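Local coordinates for protein PhnH (PDB 6JJT) that catalyses the enantioselective intramolecular hydroalkoxylation that closes the (2'R)-atrovenetin ring system during phenalenone biosynthesis in Penicillium herquei, at residues F115-E120 with W124-T129. Residues are numbered along the deposited sequence; the frame is centred on the assembly and turned at random.
Sequences FDTSSE and WLNNVT
The carboxamide of Asn126 pairs with the backbone of Thr117 through both of its ends. Asn126 OD1 accepts from Thr117 N at 2.9 Å, the N-H arriving in the amide's carbonyl plane on a lone pair, while Asn126 ND2 donates to Thr117 O at 2.8 Å, tilted 23° from the plane of that peptide carbonyl. Two bonds to one residue fix the rotation of the amide and decide which end is oxygen; ND2 also reaches Asp81 of a second subunit. With CG beside its own backbone N (chi1 -68°), Asn126 carries the amide across to the other segment. Thr117 OG1 accepts from Ser119 N at 3.1 Å, an ST turn, and is hydrogen-bonded to Asn99 O on the neighbouring strand. These residues belong to the connection between strands 110-116 and 129-133 of an eight-stranded antiparallel barrel, where a short 3-10 segment folds back against the residues that lead out of strand 110-116. Apolar contacts gather around Phe115: Leu125 CD2 sits over one face of the Phe115 ring, a CH-pi contact 4.2 Å from the centroid, and Val128 CG1 meets Phe115 CE2 at 4.0 Å. Two waters add bridges between the segments. One molecule accepts from Phe115 N at 2.9 Å and lies by Leu125 O and Val128 O, the latter 2.7 Å away; a second links Glu120 O to Trp124 N.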
ATOM      1  N   PHE D 115      10.387 -10.080  -2.255  1.00  9.12           N
ATOM      2  CA  PHE D 115      10.831 -10.189  -3.638  1.00  8.96           C
ATOM      3  C   PHE D 115       9.757 -10.776  -4.520  1.00 10.14           C
ATOM      4  O   PHE D 115       8.930 -11.583  -4.075  1.00 10.15           O
ATOM      5  CB  PHE D 115      12.014 -11.183  -3.746  1.00 10.72           C
ATOM      6  CG  PHE D 115      13.196 -10.832  -2.873  1.00 11.32           C
ATOM      7  CD1 PHE D 115      14.166  -9.922  -3.325  1.00 12.53           C
ATOM      8  CD2 PHE D 115      13.300 -11.327  -1.580  1.00 12.12           C
ATOM      9  CE1 PHE D 115      15.257  -9.599  -2.514  1.00 13.31           C
ATOM     10  CE2 PHE D 115      14.351 -10.970  -0.763  1.00 14.55           C
ATOM     11  CZ  PHE D 115      15.329 -10.108  -1.223  1.00 13.15           C
ATOM     12  N   ASP D 116       9.735 -10.340  -5.789  1.00  9.79           N
ATOM     13  CA  ASP D 116       8.849 -10.910  -6.777  0.50 10.19           C
ATOM     14  C   ASP D 116       9.593 -11.078  -8.088  1.00 11.02           C
ATOM     15  O   ASP D 116      10.078 -10.098  -8.674  1.00 10.06           O
ATOM     16  CB  ASP D 116       7.615 -10.026  -6.980  0.50 11.67           C
ATOM     17  CG  ASP D 116       6.454 -10.717  -7.654  0.50 13.06           C
ATOM     18  OD1 ASP D 116       6.676 -11.499  -8.592  0.50 15.22           O
ATOM     19  OD2 ASP D 116       5.329 -10.475  -7.226  0.50 14.56           O
ATOM     20  N   THR D 117       9.636 -12.319  -8.559  1.00 11.42           N
ATOM     21  CA  THR D 117      10.186 -12.606  -9.884  1.00 12.90           C
ATOM     22  C   THR D 117       9.521 -13.858 -10.435  1.00 13.34           C
ATOM     23  O   THR D 117       9.310 -14.813  -9.674  1.00 16.25           O
ATOM     24  CB  THR D 117      11.714 -12.723  -9.837  1.00 12.52           C
ATOM     25  OG1 THR D 117      12.120 -12.911 -11.194  1.00 13.75           O
ATOM     26  CG2 THR D 117      12.240 -13.890  -9.034  1.00 13.23           C
ATOM     27  N   SER D 118       9.300 -13.917 -11.740  1.00 13.75           N
ATOM     28  CA  SER D 118       8.890 -15.175 -12.377  1.00 14.61           C
ATOM     29  C   SER D 118      10.076 -15.925 -12.986  1.00 15.48           C
ATOM     30  O   SER D 118       9.857 -16.990 -13.583  1.00 17.30           O
ATOM     31  CB  SER D 118       7.801 -14.979 -13.398  1.00 13.89           C
ATOM     32  OG  SER D 118       8.168 -13.978 -14.329  1.00 14.54           O
ATOM     33  N   SER D 119      11.282 -15.371 -12.885  1.00 14.15           N
ATOM     34  CA  SER D 119      12.489 -16.044 -13.351  1.00 17.72           C
ATOM     35  C   SER D 119      12.605 -17.439 -12.736  1.00 18.40           C
ATOM     36  O   SER D 119      12.572 -17.589 -11.528  1.00 18.13           O
ATOM     37  CB  SER D 119      13.712 -15.232 -13.027  1.00 19.78           C
ATOM     38  OG  SER D 119      14.848 -16.127 -12.995  1.00 25.77           O
ATOM     39  N   GLU D 120      12.864 -18.457 -13.571  1.00 20.32           N
ATOM     40  CA  GLU D 120      12.963 -19.813 -13.032  1.00 22.39           C
ATOM     41  C   GLU D 120      14.162 -19.966 -12.099  1.00 19.22           C
ATOM     42  O   GLU D 120      14.086 -20.664 -11.089  1.00 21.19           O
ATOM     43  CB  GLU D 120      13.062 -20.831 -14.172  1.00 26.50           C
ATOM     44  CG  GLU D 120      11.708 -21.339 -14.622  1.00 39.43           C
ATOM     45  CD  GLU D 120      11.742 -22.742 -15.219  1.00 48.73           C
ATOM     46  OE1 GLU D 120      12.747 -23.477 -14.977  1.00 50.97           O
ATOM     47  OE2 GLU D 120      10.768 -23.100 -15.929  1.00 50.87           O
ATOM     48  N   TRP D 124      12.808 -18.877  -6.289  1.00 16.01           N
ATOM     49  CA  TRP D 124      12.930 -19.194  -4.871  1.00 16.51           C
ATOM     50  C   TRP D 124      12.813 -17.933  -3.993  1.00 14.90           C
ATOM     51  O   TRP D 124      12.422 -18.001  -2.828  1.00 15.04           O
ATOM     52  CB  TRP D 124      14.225 -19.997  -4.608  1.00 19.30           C
ATOM     53  CG  TRP D 124      15.501 -19.297  -4.972  1.00 17.81           C
ATOM     54  CD1 TRP D 124      16.119 -19.265  -6.195  1.00 19.81           C
ATOM     55  CD2 TRP D 124      16.314 -18.485  -4.125  1.00 17.91           C
ATOM     56  NE1 TRP D 124      17.244 -18.480  -6.155  1.00 19.54           N
ATOM     57  CE2 TRP D 124      17.400 -17.996  -4.887  1.00 19.59           C
ATOM     58  CE3 TRP D 124      16.204 -18.127  -2.785  1.00 19.93           C
ATOM     59  CZ2 TRP D 124      18.376 -17.152  -4.357  1.00 19.85           C
ATOM     60  CZ3 TRP D 124      17.178 -17.317  -2.250  1.00 21.39           C
ATOM     61  CH2 TRP D 124      18.246 -16.833  -3.019  1.00 24.10           C
ATOM     62  N   LEU D 125      13.166 -16.758  -4.541  1.00 14.98           N
ATOM     63  CA  LEU D 125      13.111 -15.523  -3.757  1.00 13.48           C
ATOM     64  C   LEU D 125      11.671 -15.120  -3.439  1.00 12.54           C
ATOM     65  O   LEU D 125      11.455 -14.403  -2.463  1.00 11.92           O
ATOM     66  CB  LEU D 125      13.805 -14.382  -4.515  1.00 14.64           C
ATOM     67  CG  LEU D 125      15.328 -14.454  -4.555  1.00 16.18           C
ATOM     68  CD1 LEU D 125      15.868 -13.467  -5.589  1.00 16.92           C
ATOM     69  CD2 LEU D 125      15.855 -14.148  -3.138  1.00 17.08           C
ATOM     70  N   ASN D 126      10.724 -15.656  -4.200  1.00 12.39           N
ATOM     71  CA  ASN D 126       9.339 -15.340  -3.940  1.00 13.80           C
ATOM     72  C   ASN D 126       8.898 -15.837  -2.573  1.00 14.92           C
ATOM     73  O   ASN D 126       7.908 -15.339  -2.012  1.00 15.01           O
ATOM     74  CB  ASN D 126       8.418 -15.947  -4.995  1.00 13.55           C
ATOM     75  CG  ASN D 126       8.573 -15.326  -6.366  1.00 14.43           C
ATOM     76  OD1 ASN D 126       9.066 -14.212  -6.499  1.00 13.85           O
ATOM     77  ND2 ASN D 126       8.148 -16.025  -7.385  1.00 16.32           N
ATOM     78  N   ASN D 127       9.615 -16.846  -2.064  1.00 13.12           N
ATOM     79  CA  ASN D 127       9.283 -17.402  -0.767  1.00 13.95           C
ATOM     80  C   ASN D 127      10.158 -16.865   0.344  1.00 13.34           C
ATOM     81  O   ASN D 127      10.093 -17.392   1.455  1.00 13.82           O
ATOM     82  CB  ASN D 127       9.359 -18.934  -0.799  1.00 15.33           C
ATOM     83  CG  ASN D 127       8.377 -19.496  -1.793  1.00 23.19           C
ATOM     84  OD1 ASN D 127       7.217 -19.086  -1.830  1.00 22.17           O
ATOM     85  ND2 ASN D 127       8.859 -20.353  -2.680  1.00 27.06           N
ATOM     86  N   VAL D 128      10.959 -15.829   0.100  1.00 11.90           N
ATOM     87  CA  VAL D 128      11.911 -15.327   1.069  1.00 11.67           C
ATOM     88  C   VAL D 128      11.441 -14.053   1.773  1.00 11.28           C
ATOM     89  O   VAL D 128      11.018 -13.074   1.125  1.00 11.89           O
ATOM     90  CB  VAL D 128      13.291 -15.055   0.415  1.00 12.37           C
ATOM     91  CG1 VAL D 128      14.257 -14.331   1.343  1.00 14.13           C
ATOM     92  CG2 VAL D 128      13.872 -16.384  -0.116  1.00 12.99           C
ATOM     93  N   THR D 129      11.600 -13.996   3.086  1.00 10.93           N
ATOM     94  CA  THR D 129      11.606 -12.751   3.843  1.00 11.88           C
ATOM     95  C   THR D 129      13.049 -12.441   4.211  1.00 10.72           C
ATOM     96  O   THR D 129      13.745 -13.271   4.892  1.00 12.60           O
ATOM     97  CB  THR D 129      10.855 -12.870   5.182  1.00 10.25           C
ATOM     98  OG1 THR D 129      11.218 -14.132   5.809  1.00 11.01           O
ATOM     99  CG2 THR D 129       9.366 -12.956   4.981  1.00 12.07           C
TER
HETATM  100  O   HOH W   1       9.463 -12.566  -1.027  1.00 10.70           O
HETATM  101  O   HOH W   2      14.125 -20.964  -8.194  1.00 24.14           O